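DUF6836 domain-containing protein (PDB 4PW1) is of unknown function but folds into a nine-stranded antiparallel beta sheet packed against alpha-helices, and is possibly made as a lipoprotein and forms a dimer here. Local coordinates at residues L26-P30 with F248-Y252; V54-G60 with L107-Y112; T203-V208 with T232-L236. All coordinates share one frame. Residue numbers count along the deposited sequence, not the author numbering.

Interaction 1: L26-P30 with F248-Y252; sequences LNLYP and FSLKY
Strand 24-28 ends at Leu-28, and the chain then runs through Tyr-29 (phi/psi -52/134) into a cis peptide bond before Pro-30. The turn lies against the C-terminal end of strand 244-251, which stays extended through Lys-251. The closest CA pair is Tyr-29 and Ser-249, 6.1 Å apart. A single hydrogen bond joins the segments: Ser-249, chi1 t, donates from OG to the carbonyl O of Tyr-29 over 2.6 Å. Leu-28 (m, t) sets its CB 3.7 Å from Ser-249 CB. Tyr-29, chi1 t and chi2 87°, has the most area covered; its CD2 lies 3.4 Å from Leu-250 O and 3.7 Å from Lys-251 CB. Lys-251 is all-trans, so its aliphatic chain runs over one face of that ring, CG 3.9 Å from the centroid and 13° off the normal, a CH-pi contact. The polar ends leave the pair: Tyr-29 OH is hydrogen-bonded to Asp-103, and Lys-251 NZ makes a weak hydrogen bond to Ser-22 O of the second subunit. The contact places the strand-ending loop with its cis-proline on the face of the antiparallel sheet at strand 244-251, next to the antiparallel ladder in which Asn-27 and Leu-28 carry strand pairing across the dimer interface.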
ATOM      1  N   LEU B  26      -0.318   0.894  -3.062  1.00 22.11           N
ATOM      2  CA  LEU B  26      -0.894  -0.185  -2.318  1.00 21.89           C
ATOM      3  C   LEU B  26      -0.849  -1.439  -3.175  1.00 22.13           C
ATOM      4  O   LEU B  26      -1.477  -1.476  -4.211  1.00 21.97           O
ATOM      5  CB  LEU B  26      -2.338   0.165  -1.950  1.00 24.71           C
ATOM      6  CG  LEU B  26      -3.131  -0.851  -1.127  1.00 27.98           C
ATOM      7  CD1 LEU B  26      -2.467  -1.079   0.221  1.00 30.95           C
ATOM      8  CD2 LEU B  26      -4.548  -0.335  -0.913  1.00 30.67           C
ATOM      9  N   ASN B  27      -0.092  -2.443  -2.751  1.00 20.18           N
ATOM     10  CA  ASN B  27      -0.061  -3.712  -3.432  1.00 25.72           C
ATOM     11  C   ASN B  27      -0.822  -4.740  -2.612  1.00 23.67           C
ATOM     12  O   ASN B  27      -0.499  -4.963  -1.449  1.00 26.92           O
ATOM     13  CB  ASN B  27       1.359  -4.244  -3.558  1.00 25.57           C
ATOM     14  CG  ASN B  27       2.224  -3.411  -4.471  1.00 32.33           C
ATOM     15  OD1 ASN B  27       1.782  -2.905  -5.482  1.00 34.12           O
ATOM     16  ND2 ASN B  27       3.460  -3.231  -4.086  1.00 31.28           N
ATOM     17  N   LEU B  28      -1.788  -5.382  -3.225  1.00 18.67           N
ATOM     18  CA  LEU B  28      -2.492  -6.494  -2.569  1.00 21.08           C
ATOM     19  C   LEU B  28      -1.783  -7.817  -2.807  1.00 17.17           C
ATOM     20  O   LEU B  28      -1.142  -8.005  -3.854  1.00 18.25           O
ATOM     21  CB  LEU B  28      -3.919  -6.560  -3.096  1.00 20.52           C
ATOM     22  CG  LEU B  28      -4.729  -5.276  -2.931  1.00 22.15           C
ATOM     23  CD1 LEU B  28      -6.143  -5.515  -3.450  1.00 24.38           C
ATOM     24  CD2 LEU B  28      -4.735  -4.815  -1.487  1.00 26.28           C
ATOM     25  N   TYR B  29      -1.843  -8.684  -1.819  1.00 17.49           N
ATOM     26  CA  TYR B  29      -1.249 -10.007  -1.893  1.00 18.73           C
ATOM     27  C   TYR B  29      -1.756 -10.678  -3.184  1.00 18.86           C
ATOM     28  O   TYR B  29      -2.941 -10.575  -3.510  1.00 14.97           O
ATOM     29  CB  TYR B  29      -1.567 -10.827  -0.633  1.00 21.32           C
ATOM     30  CG  TYR B  29      -1.082 -12.269  -0.747  1.00 20.69           C
ATOM     31  CD1 TYR B  29       0.234 -12.624  -0.386  1.00 19.33           C
ATOM     32  CD2 TYR B  29      -1.928 -13.254  -1.276  1.00 17.91           C
ATOM     33  CE1 TYR B  29       0.685 -13.923  -0.506  1.00 21.34           C
ATOM     34  CE2 TYR B  29      -1.486 -14.560  -1.401  1.00 18.77           C
ATOM     35  CZ  TYR B  29      -0.200 -14.889  -1.024  1.00 20.74           C
ATOM     36  OH  TYR B  29       0.220 -16.155  -1.226  1.00 23.33           O
ATOM     37  N   PRO B  30      -0.856 -11.307  -3.954  1.00 18.66           N
ATOM     38  CA  PRO B  30       0.560 -11.542  -3.739  1.00 18.14           C
ATOM     39  C   PRO B  30       1.471 -10.628  -4.582  1.00 17.66           C
ATOM     40  O   PRO B  30       2.646 -10.944  -4.766  1.00 18.70           O
ATOM     41  CB  PRO B  30       0.724 -12.998  -4.210  1.00 18.97           C
ATOM     42  CG  PRO B  30      -0.177 -13.061  -5.403  1.00 18.63           C
ATOM     43  CD  PRO B  30      -1.348 -12.128  -5.074  1.00 19.85           C
ATOM     44  N   PHE B 248     -10.711  -9.413  -6.175  1.00 15.64           N
ATOM     45  CA  PHE B 248     -10.394  -9.723  -4.824  1.00 16.05           C
ATOM     46  C   PHE B 248      -8.953 -10.159  -4.679  1.00 15.50           C
ATOM     47  O   PHE B 248      -8.304 -10.507  -5.646  1.00 15.36           O
ATOM     48  CB  PHE B 248     -11.290 -10.842  -4.249  1.00 17.70           C
ATOM     49  CG  PHE B 248     -10.930 -12.217  -4.750  1.00 20.50           C
ATOM     50  CD1 PHE B 248     -11.407 -12.674  -5.963  1.00 18.87           C
ATOM     51  CD2 PHE B 248     -10.108 -13.060  -4.004  1.00 22.04           C
ATOM     52  CE1 PHE B 248     -11.057 -13.942  -6.432  1.00 20.27           C
ATOM     53  CE2 PHE B 248      -9.740 -14.319  -4.483  1.00 19.45           C
ATOM     54  CZ  PHE B 248     -10.221 -14.753  -5.709  1.00 19.69           C
ATOM     55  N   SER B 249      -8.485 -10.138  -3.433  1.00 16.83           N
ATOM     56  CA  SER B 249      -7.181 -10.630  -3.028  1.00 17.98           C
ATOM     57  C   SER B 249      -7.436 -11.397  -1.760  1.00 19.64           C
ATOM     58  O   SER B 249      -8.060 -10.860  -0.835  1.00 18.93           O
ATOM     59  CB  SER B 249      -6.224  -9.474  -2.690  1.00 18.97           C
ATOM     60  OG  SER B 249      -5.048  -9.969  -2.036  1.00 19.24           O
ATOM     61  N   LEU B 250      -6.940 -12.621  -1.690  1.00 19.47           N
ATOM     62  CA  LEU B 250      -7.083 -13.454  -0.492  1.00 18.64           C
ATOM     63  C   LEU B 250      -5.732 -13.977  -0.048  1.00 17.86           C
ATOM     64  O   LEU B 250      -4.998 -14.564  -0.839  1.00 19.44           O
ATOM     65  CB  LEU B 250      -8.011 -14.649  -0.786  1.00 18.60           C
ATOM     66  CG  LEU B 250      -8.077 -15.714   0.319  1.00 18.97           C
ATOM     67  CD1 LEU B 250      -8.701 -15.116   1.546  1.00 18.52           C
ATOM     68  CD2 LEU B 250      -8.847 -16.948  -0.145  1.00 20.18           C
ATOM     69  N   LYS B 251      -5.374 -13.700   1.197  1.00 20.08           N
ATOM     70  CA  LYS B 251      -4.124 -14.184   1.764  1.00 23.03           C
ATOM     71  C   LYS B 251      -4.410 -15.013   3.019  1.00 23.39           C
ATOM     72  O   LYS B 251      -4.871 -14.474   4.021  1.00 21.71           O
ATOM     73  CB  LYS B 251      -3.230 -13.019   2.159  1.00 21.28           C
ATOM     74  CG  LYS B 251      -1.916 -13.472   2.761  1.00 25.83           C
ATOM     75  CD  LYS B 251      -1.090 -12.267   3.209  1.00 32.13           C
ATOM     76  CE  LYS B 251       0.227 -12.724   3.760  1.00 34.48           C
ATOM     77  NZ  LYS B 251       1.162 -11.592   3.673  1.00 43.79           N
ATOM     78  N   TYR B 252      -4.099 -16.305   2.973  1.00 27.40           N
ATOM     79  CA  TYR B 252      -4.208 -17.126   4.185  1.00 30.38           C
ATOM     80  C   TYR B 252      -3.160 -16.739   5.204  1.00 34.25           C
ATOM     81  O   TYR B 252      -2.053 -16.398   4.836  1.00 37.17           O
ATOM     82  CB  TYR B 252      -4.086 -18.594   3.884  1.00 30.73           C
ATOM     83  CG  TYR B 252      -5.323 -19.171   3.279  1.00 28.93           C
ATOM     84  CD1 TYR B 252      -6.356 -19.657   4.065  1.00 34.05           C
ATOM     85  CD2 TYR B 252      -5.458 -19.233   1.921  1.00 29.97           C
ATOM     86  CE1 TYR B 252      -7.491 -20.225   3.500  1.00 32.86           C
ATOM     87  CE2 TYR B 252      -6.595 -19.748   1.343  1.00 31.44           C
ATOM     88  CZ  TYR B 252      -7.602 -20.269   2.127  1.00 33.80           C
ATOM     89  OH  TYR B 252      -8.706 -20.815   1.514  1.00 29.80           O
ATOM     90  OXT TYR B 252      -3.404 -16.781   6.407  1.00 33.23           O
TER

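Interaction 2: V54-G60 with L107-Y112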
ATOM      1  N   VAL B  54     -12.189 -15.082 -16.330  1.00 18.68           N
ATOM      2  CA  VAL B  54     -12.486 -13.861 -17.067  1.00 19.92           C
ATOM      3  C   VAL B  54     -13.975 -13.796 -17.412  1.00 23.32           C
ATOM      4  O   VAL B  54     -14.646 -12.783 -17.114  1.00 21.42           O
ATOM      5  CB  VAL B  54     -11.629 -13.727 -18.341  1.00 21.51           C
ATOM      6  CG1 VAL B  54     -12.102 -12.565 -19.221  1.00 24.65           C
ATOM      7  CG2 VAL B  54     -10.142 -13.585 -17.990  1.00 23.22           C
ATOM      8  N   ARG B  55     -14.528 -14.862 -17.997  1.00 20.67           N
ATOM      9  CA  ARG B  55     -15.948 -14.845 -18.364  1.00 22.31           C
ATOM     10  C   ARG B  55     -16.921 -14.797 -17.175  1.00 21.39           C
ATOM     11  O   ARG B  55     -17.928 -14.087 -17.217  1.00 23.12           O
ATOM     12  CB  ARG B  55     -16.305 -16.048 -19.261  1.00 24.82           C
ATOM     13  CG  ARG B  55     -15.725 -15.986 -20.672  1.00 25.38           C
ATOM     14  CD  ARG B  55     -16.320 -17.110 -21.521  1.00 28.22           C
ATOM     15  NE  ARG B  55     -15.743 -18.387 -21.120  1.00 27.98           N
ATOM     16  CZ  ARG B  55     -14.639 -18.910 -21.642  1.00 27.01           C
ATOM     17  NH1 ARG B  55     -13.923 -18.277 -22.564  1.00 28.70           N
ATOM     18  NH2 ARG B  55     -14.188 -20.053 -21.186  1.00 27.29           N
ATOM     19  N   ILE B  56     -16.644 -15.564 -16.136  1.00 22.69           N
ATOM     20  CA  ILE B  56     -17.610 -15.743 -15.045  1.00 23.52           C
ATOM     21  C   ILE B  56     -17.421 -14.705 -13.928  1.00 25.69           C
ATOM     22  O   ILE B  56     -18.397 -14.147 -13.427  1.00 23.66           O
ATOM     23  CB  ILE B  56     -17.520 -17.170 -14.508  1.00 24.88           C
ATOM     24  CG1 ILE B  56     -18.006 -18.152 -15.585  1.00 25.22           C
ATOM     25  CG2 ILE B  56     -18.314 -17.308 -13.241  1.00 25.70           C
ATOM     26  CD1 ILE B  56     -17.691 -19.603 -15.283  1.00 28.30           C
ATOM     27  N   LEU B  57     -16.186 -14.436 -13.529  1.00 23.62           N
ATOM     28  CA  LEU B  57     -15.950 -13.382 -12.513  1.00 23.47           C
ATOM     29  C   LEU B  57     -16.000 -12.006 -13.146  1.00 23.54           C
ATOM     30  O   LEU B  57     -16.569 -11.072 -12.571  1.00 24.63           O
ATOM     31  CB  LEU B  57     -14.608 -13.556 -11.777  1.00 22.45           C
ATOM     32  CG  LEU B  57     -14.383 -14.905 -11.097  1.00 25.30           C
ATOM     33  CD1 LEU B  57     -13.074 -14.943 -10.337  1.00 21.50           C
ATOM     34  CD2 LEU B  57     -15.531 -15.234 -10.155  1.00 26.23           C
ATOM     35  N   GLY B  58     -15.422 -11.864 -14.331  1.00 22.57           N
ATOM     36  CA  GLY B  58     -15.342 -10.551 -14.990  1.00 21.33           C
ATOM     37  C   GLY B  58     -16.629 -10.237 -15.733  1.00 26.58           C
ATOM     38  O   GLY B  58     -17.268  -9.234 -15.519  1.00 27.58           O
ATOM     39  N   GLY B  59     -17.009 -11.132 -16.613  1.00 33.45           N
ATOM     40  CA  GLY B  59     -18.271 -11.035 -17.290  1.00 31.63           C
ATOM     41  C   GLY B  59     -18.138 -10.855 -18.783  1.00 31.48           C
ATOM     42  O   GLY B  59     -19.152 -10.699 -19.436  1.00 36.53           O
ATOM     43  N   GLY B  60     -16.950 -10.909 -19.384  1.00 29.63           N
ATOM     44  CA  GLY B  60     -16.946 -10.673 -20.842  1.00 35.86           C
ATOM     45  C   GLY B  60     -17.379 -11.898 -21.644  1.00 33.19           C
ATOM     46  O   GLY B  60     -17.639 -12.958 -21.071  1.00 35.17           O
ATOM     47  N   LEU B 107      -6.525 -19.761  -6.398  1.00 19.18           N
ATOM     48  CA  LEU B 107      -6.699 -18.410  -6.902  1.00 21.06           C
ATOM     49  C   LEU B 107      -6.716 -17.463  -5.728  1.00 20.03           C
ATOM     50  O   LEU B 107      -7.608 -17.520  -4.906  1.00 21.19           O
ATOM     51  CB  LEU B 107      -8.005 -18.263  -7.697  1.00 20.85           C
ATOM     52  CG  LEU B 107      -8.275 -16.883  -8.296  1.00 19.11           C
ATOM     53  CD1 LEU B 107      -7.237 -16.562  -9.395  1.00 18.94           C
ATOM     54  CD2 LEU B 107      -9.666 -16.805  -8.899  1.00 18.36           C
ATOM     55  N   CYS B 108      -5.719 -16.595  -5.655  1.00 20.48           N
ATOM     56  CA  CYS B 108      -5.592 -15.654  -4.527  1.00 18.41           C
ATOM     57  C   CYS B 108      -5.745 -14.201  -4.945  1.00 18.23           C
ATOM     58  O   CYS B 108      -5.770 -13.317  -4.108  1.00 20.41           O
ATOM     59  CB  CYS B 108      -4.245 -15.874  -3.826  1.00 19.71           C
ATOM     60  SG  CYS B 108      -2.770 -15.673  -4.846  1.00 20.35           S
ATOM     61  N   TYR B 109      -5.809 -13.950  -6.253  1.00 17.63           N
ATOM     62  CA  TYR B 109      -5.992 -12.626  -6.769  1.00 15.62           C
ATOM     63  C   TYR B 109      -6.654 -12.660  -8.138  1.00 16.24           C
ATOM     64  O   TYR B 109      -6.262 -13.424  -8.989  1.00 17.46           O
ATOM     65  CB  TYR B 109      -4.672 -11.834  -6.799  1.00 19.70           C
ATOM     66  CG  TYR B 109      -4.873 -10.391  -7.207  1.00 16.47           C
ATOM     67  CD1 TYR B 109      -5.169 -10.060  -8.541  1.00 16.37           C
ATOM     68  CD2 TYR B 109      -4.855  -9.380  -6.277  1.00 17.62           C
ATOM     69  CE1 TYR B 109      -5.407  -8.756  -8.902  1.00 19.48           C
ATOM     70  CE2 TYR B 109      -5.105  -8.058  -6.627  1.00 17.74           C
ATOM     71  CZ  TYR B 109      -5.361  -7.763  -7.924  1.00 18.47           C
ATOM     72  OH  TYR B 109      -5.618  -6.491  -8.269  1.00 22.18           O
ATOM     73  N   PHE B 110      -7.701 -11.847  -8.301  1.00 16.76           N
ATOM     74  CA  PHE B 110      -8.359 -11.609  -9.578  1.00 17.19           C
ATOM     75  C   PHE B 110      -8.823 -10.155  -9.649  1.00 14.92           C
ATOM     76  O   PHE B 110      -9.402  -9.669  -8.712  1.00 15.82           O
ATOM     77  CB  PHE B 110      -9.591 -12.505  -9.712  1.00 16.84           C
ATOM     78  CG  PHE B 110     -10.365 -12.264 -10.979  1.00 18.24           C
ATOM     79  CD1 PHE B 110     -11.365 -11.317 -11.039  1.00 20.13           C
ATOM     80  CD2 PHE B 110     -10.072 -12.978 -12.122  1.00 17.20           C
ATOM     81  CE1 PHE B 110     -12.067 -11.096 -12.216  1.00 19.20           C
ATOM     82  CE2 PHE B 110     -10.734 -12.733 -13.300  1.00 19.06           C
ATOM     83  CZ  PHE B 110     -11.735 -11.789 -13.354  1.00 18.33           C
ATOM     84  N   SER B 111      -8.590  -9.465 -10.756  1.00 14.64           N
ATOM     85  CA  SER B 111      -9.252  -8.200 -10.978  1.00 15.01           C
ATOM     86  C   SER B 111      -9.473  -7.968 -12.475  1.00 16.80           C
ATOM     87  O   SER B 111      -8.619  -8.335 -13.344  1.00 16.98           O
ATOM     88  CB  SER B 111      -8.433  -7.051 -10.354  1.00 15.81           C
ATOM     89  OG  SER B 111      -7.279  -6.819 -11.147  1.00 16.13           O
ATOM     90  N   TYR B 112     -10.609  -7.337 -12.764  1.00 17.84           N
ATOM     91  CA  TYR B 112     -11.109  -7.079 -14.097  1.00 19.89           C
ATOM     92  C   TYR B 112     -11.541  -5.618 -14.149  1.00 20.74           C
ATOM     93  O   TYR B 112     -12.607  -5.265 -13.660  1.00 19.96           O
ATOM     94  CB  TYR B 112     -12.301  -7.999 -14.305  1.00 20.85           C
ATOM     95  CG  TYR B 112     -12.997  -7.975 -15.637  1.00 20.23           C
ATOM     96  CD1 TYR B 112     -12.508  -8.703 -16.711  1.00 20.39           C
ATOM     97  CD2 TYR B 112     -14.203  -7.321 -15.786  1.00 23.46           C
ATOM     98  CE1 TYR B 112     -13.191  -8.731 -17.924  1.00 24.54           C
ATOM     99  CE2 TYR B 112     -14.899  -7.342 -16.991  1.00 23.86           C
ATOM    100  CZ  TYR B 112     -14.397  -8.070 -18.055  1.00 22.99           C
ATOM    101  OH  TYR B 112     -15.079  -8.097 -19.224  1.00 24.16           O
TER
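Tyr-112, Phe-110 and Leu-57 carry most of the 327 Å² buried where residues 54-58, the end of helix 44-58, cross strand residues 107-112, the short axes 80° apart in direction and 9.0 Å apart at closest approach. Tyr-112 lies flat against the helix terminus: Gly-58 CA sits 3.5 Å from its ring centroid, 14° off the normal, a CH-pi contact, while Gly-58 O comes within 3.4 Å of Tyr-112 CE2. An ideal CB on Gly-58 would fall 2.6 Å from Tyr-112 CD1, a clash, so this approach depends on glycine. Two residues earlier in the strand and on the same face, Phe-110 receives Leu-57 CB over its ring, 3.9 Å from the centroid and 24° off the normal. Leu-57 CD1 also reaches Leu-107 CD2 at 4.1 Å. The helix ends in a wider pi-type turn, Gly-59 N hydrogen-bonded to Val-54 O at 2.9 Å; Gly-59, with positive phi (116°), is the first residue to leave helical geometry, and a CB there would jam against the preceding carbonyl O. Beyond the segments, Tyr-112 stacks on Tyr-96. The chemistry implies apolar cohesion: with no polar bond between the segments, aromatic faces against CH groups and a side-chain-free helix end set how closely helix and sheet can approach.

Interaction 3: T203-V208 with T232-L236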
ATOM      1  N   THR B 203     -13.686 -19.886   2.931  1.00 21.83           N
ATOM      2  CA  THR B 203     -12.896 -18.869   3.623  1.00 20.95           C
ATOM      3  C   THR B 203     -13.355 -17.458   3.235  1.00 20.01           C
ATOM      4  O   THR B 203     -13.485 -16.583   4.075  1.00 22.53           O
ATOM      5  CB  THR B 203     -11.408 -19.017   3.292  1.00 20.98           C
ATOM      6  OG1 THR B 203     -10.971 -20.275   3.757  1.00 21.63           O
ATOM      7  CG2 THR B 203     -10.550 -17.928   3.963  1.00 20.28           C
ATOM      8  N   ILE B 204     -13.635 -17.258   1.965  1.00 19.56           N
ATOM      9  CA  ILE B 204     -14.068 -15.953   1.502  1.00 23.34           C
ATOM     10  C   ILE B 204     -15.396 -15.571   2.161  1.00 21.75           C
ATOM     11  O   ILE B 204     -15.563 -14.458   2.692  1.00 20.99           O
ATOM     12  CB  ILE B 204     -14.170 -15.948  -0.054  1.00 25.54           C
ATOM     13  CG1 ILE B 204     -12.771 -16.093  -0.670  1.00 27.41           C
ATOM     14  CG2 ILE B 204     -14.797 -14.677  -0.543  1.00 27.91           C
ATOM     15  CD1 ILE B 204     -12.806 -16.478  -2.142  1.00 30.40           C
ATOM     16  N   TRP B 205     -16.337 -16.511   2.146  1.00 19.79           N
ATOM     17  CA  TRP B 205     -17.620 -16.285   2.756  1.00 20.00           C
ATOM     18  C   TRP B 205     -17.503 -16.006   4.239  1.00 21.80           C
ATOM     19  O   TRP B 205     -18.115 -15.051   4.761  1.00 20.65           O
ATOM     20  CB  TRP B 205     -18.472 -17.520   2.474  1.00 22.36           C
ATOM     21  CG  TRP B 205     -19.821 -17.546   2.993  1.00 20.79           C
ATOM     22  CD1 TRP B 205     -20.941 -17.005   2.415  1.00 21.81           C
ATOM     23  CD2 TRP B 205     -20.242 -18.153   4.203  1.00 22.53           C
ATOM     24  NE1 TRP B 205     -22.049 -17.287   3.189  1.00 21.23           N
ATOM     25  CE2 TRP B 205     -21.642 -17.983   4.296  1.00 23.99           C
ATOM     26  CE3 TRP B 205     -19.589 -18.885   5.203  1.00 23.37           C
ATOM     27  CZ2 TRP B 205     -22.382 -18.531   5.345  1.00 24.93           C
ATOM     28  CZ3 TRP B 205     -20.327 -19.368   6.281  1.00 24.53           C
ATOM     29  CH2 TRP B 205     -21.702 -19.193   6.337  1.00 24.02           C
ATOM     30  N   GLU B 206     -16.730 -16.843   4.933  1.00 22.69           N
ATOM     31  CA  GLU B 206     -16.584 -16.720   6.368  1.00 24.56           C
ATOM     32  C   GLU B 206     -15.921 -15.378   6.780  1.00 23.63           C
ATOM     33  O   GLU B 206     -16.292 -14.780   7.790  1.00 23.71           O
ATOM     34  CB  GLU B 206     -15.776 -17.875   6.951  1.00 29.37           C
ATOM     35  CG  GLU B 206     -15.719 -17.879   8.471  1.00 31.11           C
ATOM     36  CD  GLU B 206     -14.741 -18.897   9.004  1.00 40.04           C
ATOM     37  OE1 GLU B 206     -13.554 -18.646   8.749  1.00 40.88           O
ATOM     38  OE2 GLU B 206     -15.133 -19.943   9.635  1.00 42.76           O
ATOM     39  N   LEU B 207     -14.941 -14.924   6.021  1.00 21.21           N
ATOM     40  CA  LEU B 207     -14.349 -13.641   6.337  1.00 22.77           C
ATOM     41  C   LEU B 207     -15.346 -12.507   6.262  1.00 22.19           C
ATOM     42  O   LEU B 207     -15.422 -11.668   7.193  1.00 24.11           O
ATOM     43  CB  LEU B 207     -13.232 -13.316   5.391  1.00 24.93           C
ATOM     44  CG  LEU B 207     -11.959 -14.048   5.738  1.00 29.14           C
ATOM     45  CD1 LEU B 207     -11.030 -13.943   4.540  1.00 35.00           C
ATOM     46  CD2 LEU B 207     -11.354 -13.494   7.015  1.00 28.86           C
ATOM     47  N   VAL B 208     -16.158 -12.492   5.212  1.00 20.44           N
ATOM     48  CA  VAL B 208     -17.137 -11.426   5.096  1.00 21.74           C
ATOM     49  C   VAL B 208     -18.181 -11.537   6.219  1.00 24.11           C
ATOM     50  O   VAL B 208     -18.701 -10.531   6.737  1.00 23.14           O
ATOM     51  CB  VAL B 208     -17.793 -11.415   3.707  1.00 22.23           C
ATOM     52  CG1 VAL B 208     -18.876 -10.350   3.619  1.00 23.33           C
ATOM     53  CG2 VAL B 208     -16.758 -11.143   2.669  1.00 25.05           C
ATOM     54  N   THR B 232      -5.291 -14.481   8.367  1.00 31.19           N
ATOM     55  CA  THR B 232      -6.008 -14.519   7.070  1.00 29.44           C
ATOM     56  C   THR B 232      -6.676 -13.180   6.772  1.00 25.42           C
ATOM     57  O   THR B 232      -7.320 -12.598   7.634  1.00 27.17           O
ATOM     58  CB  THR B 232      -7.072 -15.605   7.053  1.00 32.52           C
ATOM     59  OG1 THR B 232      -6.439 -16.849   7.254  1.00 37.94           O
ATOM     60  CG2 THR B 232      -7.826 -15.629   5.708  1.00 32.97           C
ATOM     61  N   SER B 233      -6.510 -12.666   5.572  1.00 26.83           N
ATOM     62  CA  SER B 233      -7.177 -11.434   5.250  1.00 27.28           C
ATOM     63  C   SER B 233      -7.559 -11.378   3.785  1.00 24.51           C
ATOM     64  O   SER B 233      -7.002 -12.086   2.931  1.00 24.18           O
ATOM     65  CB  SER B 233      -6.295 -10.230   5.675  1.00 33.83           C
ATOM     66  OG  SER B 233      -5.188 -10.109   4.827  1.00 32.12           O
HETATM   67  N   MSE B 234      -8.515 -10.516   3.494  1.00 21.18           N
HETATM   68  CA  MSE B 234      -8.963 -10.361   2.139  1.00 20.32           C
HETATM   69  C   MSE B 234      -9.356  -8.956   1.859  1.00 19.42           C
HETATM   70  O   MSE B 234      -9.702  -8.195   2.765  1.00 23.29           O
HETATM   71  CB  MSE B 234     -10.081 -11.374   1.933  1.00 22.33           C
HETATM   72  CG  MSE B 234     -10.991 -10.963   0.811  1.00 34.38           C
HETATM   73 SE   MSE B 234     -12.357 -12.368   0.503  0.75 30.26          SE
HETATM   74  CE  MSE B 234     -13.255 -11.796   1.980  1.00 20.16           C
ATOM     75  N   VAL B 235      -9.267  -8.591   0.582  1.00 17.41           N
ATOM     76  CA  VAL B 235      -9.803  -7.357   0.079  1.00 17.60           C
ATOM     77  C   VAL B 235     -10.699  -7.662  -1.088  1.00 19.17           C
ATOM     78  O   VAL B 235     -10.345  -8.444  -1.970  1.00 18.78           O
ATOM     79  CB  VAL B 235      -8.672  -6.420  -0.381  1.00 18.39           C
ATOM     80  CG1 VAL B 235      -9.248  -5.158  -0.953  1.00 21.06           C
ATOM     81  CG2 VAL B 235      -7.752  -6.118   0.758  1.00 22.44           C
ATOM     82  N   LEU B 236     -11.914  -7.131  -1.027  1.00 20.46           N
ATOM     83  CA  LEU B 236     -12.822  -7.141  -2.158  1.00 18.56           C
ATOM     84  C   LEU B 236     -12.745  -5.778  -2.825  1.00 18.53           C
ATOM     85  O   LEU B 236     -12.849  -4.778  -2.163  1.00 21.73           O
ATOM     86  CB  LEU B 236     -14.241  -7.427  -1.688  1.00 20.78           C
ATOM     87  CG  LEU B 236     -14.465  -8.840  -1.184  1.00 26.29           C
ATOM     88  CD1 LEU B 236     -15.856  -8.976  -0.568  1.00 27.60           C
ATOM     89  CD2 LEU B 236     -14.320  -9.823  -2.338  1.00 31.89           C
TER
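Helix 203-208 lies across strand 233-236 nearly at right angles: the short axes are inclined at 85° and pass 9.1 Å apart, and the nearest CA pair, Leu-207 and Met-234, is 7.6 Å apart. The helical backbone is regular, with Leu-207 N hydrogen-bonded to Thr-203 O at 2.9 Å, and the alternation of the extended chain points the CA-to-CB bonds of Met-234 and Leu-236, and of Thr-232 just before the strand, toward the helix. Met-234, a selenomethionine, is central by area, with 87 Å² covered. Its chi1 and chi2 are both t, which extends the chain into the helix surface, and chi3 p bends the terminal methyl. SE then lies 3.5 Å from Ile-204 CG2, while CE lies 3.7 Å from Leu-207 CB and 3.6 Å from Val-208 CG2. Just before the strand, Leu-207 CD1 meets Thr-232 CG2 at 3.8 Å and Thr-203 CG2 meets the same methyl at 4.0 Å; farther along, Val-208 CG2 touches Leu-236 CD1 at 4.0 Å. The interface is therefore almost wholly apolar. Helix 173-190 extends this layer, with Phe-178 on Ile-204 and Val-208 and Phe-177 on Leu-236, and Leu-250 of the adjacent strand 244-251 touches both Leu-207 and Met-234. Helix 198-210 thus covers one face of the sheet, while Ser-233, its CA-to-CB bond pointing away, is hydrogen-bonded to Ser-22 of the second subunit.

All three contacts involve the central part of one antiparallel sheet, where strands 106-114, 244-251 and 233-239 are consecutive neighbours. Interaction 1 supplies the middle strand and touches both others: its centre is about 15 Å from that of interaction 2, with Leu-250 N to Cys-108 O at 2.8 Å, and about 11 Å from that of interaction 3, with Lys-251 N to Ser-233 O at 2.9 Å, both probable hydrogen bonds. Interactions 2 and 3 do not touch; their centres are about 16 Å apart. In sequence they follow one another, in different DUF6836 ranges, nested inside the loop closed by interaction 1. Strand 244-251 lies between the two helix-packing sites; interactions 1 and 3 also touch the second subunit, interaction 2 does not.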